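Local coordinates for beta-lactamase/D-alanine Carboxypeptidase (Yersinia pestis, PDB 3RJU), which is probably a serine hydrolase of the beta-lactamase and penicillin-binding protein family, acting on beta-lactams or on peptides ending in D-alanine, at residues 18-27 with 39-47; 81-90 with 104-112. All blocks are in the same frame, centred on the assembly; numbering follows the deposited sequence.

Interaction 1 (18-27 with 39-47)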
loop_
_atom_site.group_PDB
_atom_site.type_symbol
_atom_site.label_atom_id
_atom_site.label_comp_id
_atom_site.label_asym_id
_atom_site.label_seq_id
_atom_site.Cartn_x
_atom_site.Cartn_y
_atom_site.Cartn_z
ATOM N N PHE A 18 16.282 11.222 -5.739
ATOM C CA PHE A 18 15.881 11.446 -7.124
ATOM C C PHE A 18 16.928 10.904 -8.107
ATOM O O PHE A 18 16.596 10.169 -9.029
ATOM C CB PHE A 18 15.677 12.946 -7.388
ATOM C CG PHE A 18 15.429 13.275 -8.839
ATOM C CD1 PHE A 18 14.309 12.774 -9.498
ATOM C CD2 PHE A 18 16.312 14.081 -9.548
ATOM C CE1 PHE A 18 14.082 13.063 -10.830
ATOM C CE2 PHE A 18 16.088 14.377 -10.886
ATOM C CZ PHE A 18 14.976 13.867 -11.525
ATOM N N TYR A 19 18.193 11.273 -7.924
ATOM C CA TYR A 19 19.214 10.818 -8.863
ATOM C C TYR A 19 19.559 9.339 -8.703
ATOM O O TYR A 19 19.711 8.624 -9.701
ATOM C CB TYR A 19 20.475 11.671 -8.773
ATOM C CG TYR A 19 20.269 13.012 -9.419
ATOM C CD1 TYR A 19 20.031 13.113 -10.787
ATOM C CD2 TYR A 19 20.294 14.176 -8.665
ATOM C CE1 TYR A 19 19.824 14.343 -11.380
ATOM C CE2 TYR A 19 20.096 15.407 -9.255
ATOM C CZ TYR A 19 19.853 15.485 -10.606
ATOM O OH TYR A 19 19.664 16.726 -11.189
ATOM N N ASN A 20 19.706 8.881 -7.462
ATOM C CA ASN A 20 20.141 7.505 -7.248
ATOM C C ASN A 20 19.116 6.495 -7.720
ATOM O O ASN A 20 19.474 5.386 -8.119
ATOM C CB ASN A 20 20.444 7.236 -5.771
ATOM C CG ASN A 20 21.664 7.972 -5.281
ATOM O OD1 ASN A 20 22.499 8.395 -6.075
ATOM N ND2 ASN A 20 21.785 8.112 -3.966
ATOM N N SER A 21 17.842 6.882 -7.653
ATOM C CA SER A 21 16.755 5.996 -8.042
ATOM C C SER A 21 16.561 5.992 -9.558
ATOM O O SER A 21 15.755 5.230 -10.075
ATOM C CB SER A 21 15.461 6.425 -7.349
ATOM O OG SER A 21 15.000 7.651 -7.900
ATOM N N GLY A 22 17.276 6.864 -10.269
ATOM C CA GLY A 22 17.105 6.956 -11.712
ATOM C C GLY A 22 15.706 7.420 -12.095
ATOM O O GLY A 22 15.226 7.116 -13.186
ATOM N N ALA A 23 15.034 8.156 -11.208
ATOM C CA ALA A 23 13.675 8.609 -11.492
ATOM C C ALA A 23 13.550 9.443 -12.760
ATOM O O ALA A 23 14.403 10.286 -13.061
ATOM C CB ALA A 23 13.121 9.401 -10.304
ATOM N N VAL A 24 12.439 9.247 -13.469
ATOM C CA VAL A 24 12.038 10.184 -14.511
ATOM C C VAL A 24 11.441 11.402 -13.796
ATOM O O VAL A 24 11.825 12.554 -14.048
ATOM C CB VAL A 24 10.980 9.564 -15.436
ATOM C CG1 VAL A 24 10.408 10.632 -16.371
ATOM C CG2 VAL A 24 11.573 8.411 -16.244
ATOM N N GLY A 25 10.501 11.136 -12.882
ATOM C CA GLY A 25 9.935 12.169 -12.031
ATOM C C GLY A 25 9.779 11.655 -10.619
ATOM O O GLY A 25 9.710 10.441 -10.399
HETATM N N MSE A 26 9.710 12.568 -9.658
HETATM C CA MSE A 26 9.575 12.188 -8.253
HETATM C C MSE A 26 8.776 13.221 -7.473
HETATM O O MSE A 26 8.944 14.440 -7.676
HETATM C CB MSE A 26 10.955 12.034 -7.609
HETATM C CG MSE A 26 10.903 11.686 -6.126
HETATM SE SE MSE A 26 12.690 11.349 -5.477
HETATM C CE MSE A 26 12.686 12.325 -3.859
ATOM N N ALA A 27 7.913 12.741 -6.573
ATOM C CA ALA A 27 7.362 13.594 -5.534
ATOM C C ALA A 27 7.676 12.989 -4.171
ATOM O O ALA A 27 7.527 11.782 -3.960
ATOM C CB ALA A 27 5.853 13.772 -5.697
ATOM N N ARG A 39 8.860 18.038 -1.880
ATOM C CA ARG A 39 9.853 18.258 -2.929
ATOM C C ARG A 39 9.394 17.508 -4.173
ATOM O O ARG A 39 8.814 16.416 -4.078
ATOM C CB ARG A 39 11.251 17.767 -2.509
ATOM C CG ARG A 39 11.852 18.488 -1.308
ATOM C CD ARG A 39 12.106 19.957 -1.604
ATOM N NE ARG A 39 12.812 20.609 -0.502
ATOM C CZ ARG A 39 12.245 21.464 0.337
ATOM N NH1 ARG A 39 10.968 21.781 0.184
ATOM N NH2 ARG A 39 12.962 22.021 1.310
ATOM N N SER A 40 9.624 18.112 -5.332
ATOM C CA SER A 40 9.313 17.490 -6.604
ATOM C C SER A 40 10.517 17.642 -7.522
ATOM O O SER A 40 11.168 18.694 -7.532
ATOM C CB SER A 40 8.107 18.164 -7.268
ATOM O OG SER A 40 6.964 18.085 -6.444
ATOM N N PHE A 41 10.807 16.605 -8.293
ATOM C CA PHE A 41 11.950 16.625 -9.196
ATOM C C PHE A 41 11.610 15.976 -10.519
ATOM O O PHE A 41 10.735 15.103 -10.594
ATOM C CB PHE A 41 13.108 15.824 -8.607
ATOM C CG PHE A 41 13.567 16.306 -7.273
ATOM C CD1 PHE A 41 14.506 17.309 -7.171
ATOM C CD2 PHE A 41 13.082 15.718 -6.107
ATOM C CE1 PHE A 41 14.936 17.752 -5.919
ATOM C CE2 PHE A 41 13.507 16.154 -4.867
ATOM C CZ PHE A 41 14.438 17.173 -4.777
ATOM N N GLY A 42 12.353 16.356 -11.556
ATOM C CA GLY A 42 12.245 15.671 -12.825
ATOM C C GLY A 42 11.026 16.074 -13.621
ATOM O O GLY A 42 10.610 17.232 -13.600
ATOM N N GLU A 43 10.449 15.095 -14.319
ATOM C CA GLU A 43 9.443 15.369 -15.337
ATOM C C GLU A 43 8.269 14.434 -15.182
ATOM O O GLU A 43 8.439 13.290 -14.757
ATOM C CB GLU A 43 10.046 15.122 -16.717
ATOM C CG GLU A 43 11.361 15.781 -16.977
ATOM C CD GLU A 43 11.913 15.338 -18.311
ATOM O OE1 GLU A 43 12.416 14.193 -18.429
ATOM O OE2 GLU A 43 11.820 16.137 -19.248
ATOM N N THR A 44 7.088 14.904 -15.562
ATOM C CA THR A 44 5.885 14.072 -15.517
ATOM C C THR A 44 5.761 13.124 -16.714
ATOM O O THR A 44 4.909 12.257 -16.720
ATOM C CB THR A 44 4.607 14.918 -15.409
ATOM O OG1 THR A 44 4.534 15.794 -16.538
ATOM C CG2 THR A 44 4.590 15.743 -14.117
ATOM N N GLN A 45 6.585 13.329 -17.741
ATOM C CA GLN A 45 6.717 12.391 -18.856
ATOM C C GLN A 45 8.130 12.570 -19.403
ATOM O O GLN A 45 8.634 13.691 -19.424
ATOM C CB GLN A 45 5.687 12.677 -19.957
ATOM C CG GLN A 45 4.241 12.763 -19.474
ATOM C CD GLN A 45 3.225 12.878 -20.606
ATOM O OE1 GLN A 45 3.513 12.536 -21.756
ATOM N NE2 GLN A 45 2.025 13.357 -20.279
ATOM N N PRO A 46 8.787 11.476 -19.833
ATOM C CA PRO A 46 10.164 11.635 -20.323
ATOM C C PRO A 46 10.264 12.731 -21.382
ATOM O O PRO A 46 9.525 12.701 -22.366
ATOM C CB PRO A 46 10.482 10.257 -20.909
ATOM C CG PRO A 46 9.652 9.334 -20.051
ATOM C CD PRO A 46 8.355 10.067 -19.865
ATOM N N GLY A 47 11.133 13.710 -21.143
ATOM C CA GLY A 47 11.390 14.768 -22.104
ATOM C C GLY A 47 10.455 15.967 -22.056
ATOM O O GLY A 47 10.681 16.928 -22.787
HETATM O O HOH W 1 13.611 13.172 -15.975
#
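The open end of the beta hairpin 25-32/35-42 is where Met26 pairs with Phe41 and where the end of helix 6-20 packs on the sheet. Met26 and Phe41 form an antiparallel hydrogen-bonded pair. Met26 N donates to Phe41 O at 2.9 Å, and Phe41 N returns a bond to Met26 O. Past the strand end, Glu43 N reaches Val24 O, which also accepts from a water that bridges to Glu43 OE1. Strand 35-42 is one edge strand of the large antiparallel sheet, and strand 25-32 lies between it and strand 321-328. On the helix-covered face, Phe41 CB sits over one face of the Phe18 ring, 3.5 Å from its centroid. The two rings are inclined at 20° but slid apart, so they barely overlap. Phe18 CG lies anti to its own nitrogen (chi1 173°), which carries the ring from the last helical turn to this strand. Selenomethionine Met26 lies alongside Phe41, with CE 4.0 Å from Phe41 CE2. Gly42 CA lies 3.5 Å from Phe18 CZ; a side chain here would clash with the ring and Val24 O. Beyond the strands, Val24 CG1 touches Pro46 CG at 4.0 Å. Glu43 OE1 accepts from Gly47 N, while Glu43 OE2 bonds to Asn49 N.

Interaction 2 (81-90 with 104-112)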
loop_
_atom_site.group_PDB
_atom_site.type_symbol
_atom_site.label_atom_id
_atom_site.label_comp_id
_atom_site.label_asym_id
_atom_site.label_seq_id
_atom_site.Cartn_x
_atom_site.Cartn_y
_atom_site.Cartn_z
ATOM N N VAL A 81 -17.540 -6.841 10.210
ATOM C CA VAL A 81 -16.727 -8.057 10.070
ATOM C C VAL A 81 -15.957 -8.267 11.349
ATOM O O VAL A 81 -15.933 -7.387 12.209
ATOM C CB VAL A 81 -15.702 -7.993 8.899
ATOM C CG1 VAL A 81 -16.398 -7.716 7.576
ATOM C CG2 VAL A 81 -14.584 -6.968 9.177
ATOM N N LYS A 82 -15.342 -9.438 11.466
ATOM C CA LYS A 82 -14.310 -9.699 12.464
ATOM C C LYS A 82 -13.052 -10.101 11.706
ATOM O O LYS A 82 -13.140 -10.787 10.675
ATOM C CB LYS A 82 -14.721 -10.843 13.387
ATOM C CG LYS A 82 -15.922 -10.548 14.257
ATOM C CD LYS A 82 -16.246 -11.782 15.070
ATOM C CE LYS A 82 -17.346 -11.536 16.083
ATOM N NZ LYS A 82 -17.586 -12.773 16.891
ATOM N N LEU A 83 -11.887 -9.688 12.205
ATOM C CA LEU A 83 -10.624 -10.096 11.594
ATOM C C LEU A 83 -10.507 -11.610 11.504
ATOM O O LEU A 83 -9.813 -12.143 10.632
ATOM C CB LEU A 83 -9.425 -9.545 12.359
ATOM C CG LEU A 83 -8.892 -8.206 11.834
ATOM C CD1 LEU A 83 -9.966 -7.135 11.795
ATOM C CD2 LEU A 83 -7.700 -7.780 12.671
ATOM N N THR A 84 -11.173 -12.307 12.417
ATOM C CA THR A 84 -11.103 -13.764 12.468
ATOM C C THR A 84 -12.157 -14.477 11.608
ATOM O O THR A 84 -12.212 -15.712 11.584
ATOM C CB THR A 84 -11.223 -14.246 13.909
ATOM O OG1 THR A 84 -12.347 -13.603 14.510
ATOM C CG2 THR A 84 -9.964 -13.886 14.696
ATOM N N ASP A 85 -12.998 -13.722 10.903
ATOM C CA ASP A 85 -14.021 -14.360 10.072
ATOM C C ASP A 85 -13.356 -15.172 8.983
ATOM O O ASP A 85 -12.439 -14.693 8.307
ATOM C CB ASP A 85 -14.890 -13.327 9.360
ATOM C CG ASP A 85 -15.907 -12.681 10.270
ATOM O OD1 ASP A 85 -16.205 -13.252 11.340
ATOM O OD2 ASP A 85 -16.422 -11.607 9.897
ATOM N N PRO A 86 -13.833 -16.392 8.775
ATOM C CA PRO A 86 -13.400 -17.143 7.588
ATOM C C PRO A 86 -13.774 -16.395 6.312
ATOM O O PRO A 86 -14.862 -15.810 6.236
ATOM C CB PRO A 86 -14.215 -18.427 7.687
ATOM C CG PRO A 86 -14.455 -18.590 9.169
ATOM C CD PRO A 86 -14.680 -17.198 9.679
ATOM N N LEU A 87 -12.881 -16.391 5.326
ATOM C CA LEU A 87 -13.238 -15.848 4.027
ATOM C C LEU A 87 -14.542 -16.476 3.517
ATOM O O LEU A 87 -15.349 -15.812 2.870
ATOM C CB LEU A 87 -12.115 -16.080 3.020
ATOM C CG LEU A 87 -12.398 -15.657 1.578
ATOM C CD1 LEU A 87 -12.683 -14.169 1.521
ATOM C CD2 LEU A 87 -11.210 -15.996 0.684
ATOM N N LYS A 88 -14.754 -17.753 3.810
ATOM C CA LYS A 88 -15.930 -18.448 3.296
ATOM C C LYS A 88 -17.251 -17.881 3.838
ATOM O O LYS A 88 -18.315 -18.178 3.301
ATOM C CB LYS A 88 -15.834 -19.959 3.550
ATOM C CG LYS A 88 -16.015 -20.367 4.994
ATOM C CD LYS A 88 -16.559 -21.794 5.081
ATOM C CE LYS A 88 -15.546 -22.838 4.618
ATOM N NZ LYS A 88 -14.452 -23.111 5.607
ATOM N N LYS A 89 -17.185 -17.060 4.884
ATOM C CA LYS A 89 -18.387 -16.378 5.378
ATOM C C LYS A 89 -18.937 -15.386 4.358
ATOM O O LYS A 89 -20.150 -15.105 4.334
ATOM C CB LYS A 89 -18.097 -15.655 6.693
ATOM C CG LYS A 89 -19.285 -15.013 7.352
ATOM C CD LYS A 89 -18.949 -14.663 8.799
ATOM C CE LYS A 89 -20.153 -14.050 9.519
ATOM N NZ LYS A 89 -20.501 -12.718 8.914
ATOM N N TYR A 90 -18.039 -14.857 3.525
ATOM C CA TYR A 90 -18.376 -13.800 2.575
ATOM C C TYR A 90 -18.301 -14.279 1.134
ATOM O O TYR A 90 -18.157 -13.477 0.209
ATOM C CB TYR A 90 -17.484 -12.569 2.819
ATOM C CG TYR A 90 -17.620 -12.112 4.242
ATOM C CD1 TYR A 90 -18.802 -11.540 4.681
ATOM C CD2 TYR A 90 -16.592 -12.301 5.164
ATOM C CE1 TYR A 90 -18.964 -11.153 5.990
ATOM C CE2 TYR A 90 -16.738 -11.901 6.494
ATOM C CZ TYR A 90 -17.931 -11.336 6.894
ATOM O OH TYR A 90 -18.129 -10.942 8.190
ATOM N N GLN A 104 -9.196 -25.365 9.934
ATOM C CA GLN A 104 -8.182 -24.322 9.659
ATOM C C GLN A 104 -8.543 -23.485 8.432
ATOM O O GLN A 104 -7.826 -23.477 7.441
ATOM C CB GLN A 104 -6.773 -24.930 9.481
ATOM C CG GLN A 104 -6.239 -25.680 10.709
ATOM C CD GLN A 104 -4.715 -25.637 10.844
ATOM O OE1 GLN A 104 -4.119 -24.544 10.936
ATOM N NE2 GLN A 104 -4.068 -26.837 10.872
ATOM N N PRO A 105 -9.674 -22.779 8.486
ATOM C CA PRO A 105 -10.053 -21.986 7.308
ATOM C C PRO A 105 -9.165 -20.769 7.123
ATOM O O PRO A 105 -8.590 -20.290 8.095
ATOM C CB PRO A 105 -11.468 -21.520 7.651
ATOM C CG PRO A 105 -11.463 -21.440 9.164
ATOM C CD PRO A 105 -10.637 -22.634 9.597
ATOM N N ILE A 106 -9.079 -20.260 5.900
ATOM C CA ILE A 106 -8.468 -18.964 5.681
ATOM C C ILE A 106 -9.368 -17.894 6.287
ATOM O O ILE A 106 -10.555 -17.853 5.982
ATOM C CB ILE A 106 -8.301 -18.699 4.180
ATOM C CG1 ILE A 106 -7.252 -19.652 3.604
ATOM C CG2 ILE A 106 -7.911 -17.244 3.902
ATOM C CD1 ILE A 106 -7.272 -19.747 2.098
ATOM N N ARG A 107 -8.808 -17.031 7.137
ATOM C CA ARG A 107 -9.560 -15.948 7.759
ATOM C C ARG A 107 -9.120 -14.588 7.211
ATOM O O ARG A 107 -8.068 -14.485 6.563
ATOM C CB ARG A 107 -9.397 -15.988 9.279
ATOM C CG ARG A 107 -9.799 -17.327 9.855
ATOM C CD ARG A 107 -9.435 -17.431 11.332
ATOM N NE ARG A 107 -9.719 -18.774 11.836
ATOM C CZ ARG A 107 -10.882 -19.164 12.366
ATOM N NH1 ARG A 107 -11.884 -18.300 12.494
ATOM N NH2 ARG A 107 -11.036 -20.422 12.784
ATOM N N LEU A 108 -9.912 -13.551 7.454
ATOM C CA LEU A 108 -9.577 -12.237 6.893
ATOM C C LEU A 108 -8.180 -11.781 7.333
ATOM O O LEU A 108 -7.414 -11.274 6.521
ATOM C CB LEU A 108 -10.628 -11.171 7.219
ATOM C CG LEU A 108 -12.065 -11.489 6.778
ATOM C CD1 LEU A 108 -12.975 -10.308 7.086
ATOM C CD2 LEU A 108 -12.166 -11.901 5.301
ATOM N N LEU A 109 -7.846 -12.021 8.600
ATOM C CA LEU A 109 -6.521 -11.724 9.141
ATOM C C LEU A 109 -5.397 -12.343 8.309
ATOM O O LEU A 109 -4.330 -11.729 8.121
ATOM C CB LEU A 109 -6.437 -12.202 10.599
ATOM C CG LEU A 109 -5.055 -12.128 11.235
ATOM C CD1 LEU A 109 -4.587 -10.659 11.281
ATOM C CD2 LEU A 109 -5.077 -12.732 12.635
ATOM N N HIS A 110 -5.615 -13.567 7.835
ATOM C CA HIS A 110 -4.595 -14.251 7.041
ATOM C C HIS A 110 -4.411 -13.558 5.695
ATOM O O HIS A 110 -3.291 -13.435 5.204
ATOM C CB HIS A 110 -4.933 -15.733 6.829
ATOM C CG HIS A 110 -5.032 -16.514 8.101
ATOM N ND1 HIS A 110 -6.174 -17.198 8.469
ATOM C CD2 HIS A 110 -4.130 -16.714 9.094
ATOM C CE1 HIS A 110 -5.967 -17.797 9.632
ATOM N NE2 HIS A 110 -4.740 -17.506 10.041
ATOM N N LEU A 111 -5.511 -13.136 5.078
ATOM C CA LEU A 111 -5.396 -12.423 3.809
ATOM C C LEU A 111 -4.601 -11.137 4.024
ATOM O O LEU A 111 -3.755 -10.779 3.196
ATOM C CB LEU A 111 -6.784 -12.085 3.251
ATOM C CG LEU A 111 -7.726 -13.275 3.029
ATOM C CD1 LEU A 111 -9.117 -12.734 2.669
ATOM C CD2 LEU A 111 -7.207 -14.205 1.949
ATOM N N ALA A 112 -4.878 -10.426 5.117
ATOM C CA ALA A 112 -4.247 -9.120 5.345
ATOM C C ALA A 112 -2.765 -9.200 5.709
ATOM O O ALA A 112 -1.994 -8.263 5.469
ATOM C CB ALA A 112 -5.011 -8.333 6.424
HETATM O O HOH W 2 -12.518 -19.361 4.707
#
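Leu108, the first residue of helix 108-113, lies against segment 81-90 with both its backbone and its side chain. Its N donates to Asp85 O at 2.9 Å, nearly along the C=O axis. With CG anti to the carbonyl carbon (chi1 -57°), the side chain is directed to the type I turn Lys82-Asp85, with Leu108 CD1 3.6 Å from Lys82 O. Leu108 CD1 also meets Val81 CB at 4.0 Å and Tyr90 CE2 at 4.1 Å. The next amide, Leu109 N, bonds to Leu83 O. The helix start thus gives two amides to the turn.

Leu87 is the second large contributor. Its N donates to Ile106 O at 2.8 Å, and the same oxygen accepts from a water that also takes Lys88 N. Leu87 CD1 meets Leu111 CD1 at 4.0 Å, the two side chains crossing at about a right angle.

Arg107, at the N-cap position, extends its side chain along the turn. Its NH1 donates to Thr84 O at 2.8 Å, in the plane of both the guanidinium and the carbonyl. Pro105 CG lies above one guanidinium face, toward its rim. Arg107 N donates to His110 ND1, in the first turn of the helix.

Within the turn, Asp85 OD2 accepts from Lys82 N and also from Tyr90 OH, which arrive from opposite faces of the carboxylate.

Leu87 and Tyr90 also pack on helix 162-175. Leu83 rests on helix 64-77, and both Leu83 and Leu109 touch Tyr262 of strand 261-264.

How the interactions relate
From the N terminus, helix 6-20 leads through a short loop into strand 25-32. Interaction 1 closes the hairpin formed with strand 35-42, with 11 residues between its segments. The chain then passes through helix 64-77 before interaction 2 opens. Interaction 2 closes a longer loop of 13 intervening residues, none in helix or strand, and leads into helix 108-113. The two contacts follow in series and neither nest nor cross. They lie on opposite sides of the chain's centre. The centres of interaction 1 and interaction 2 are about 40 Å apart. Interaction 1 ties the N-terminal helix to one edge of the large sheet. Interaction 2 belongs to the helical region, and touches strand 261-264 at the other edge.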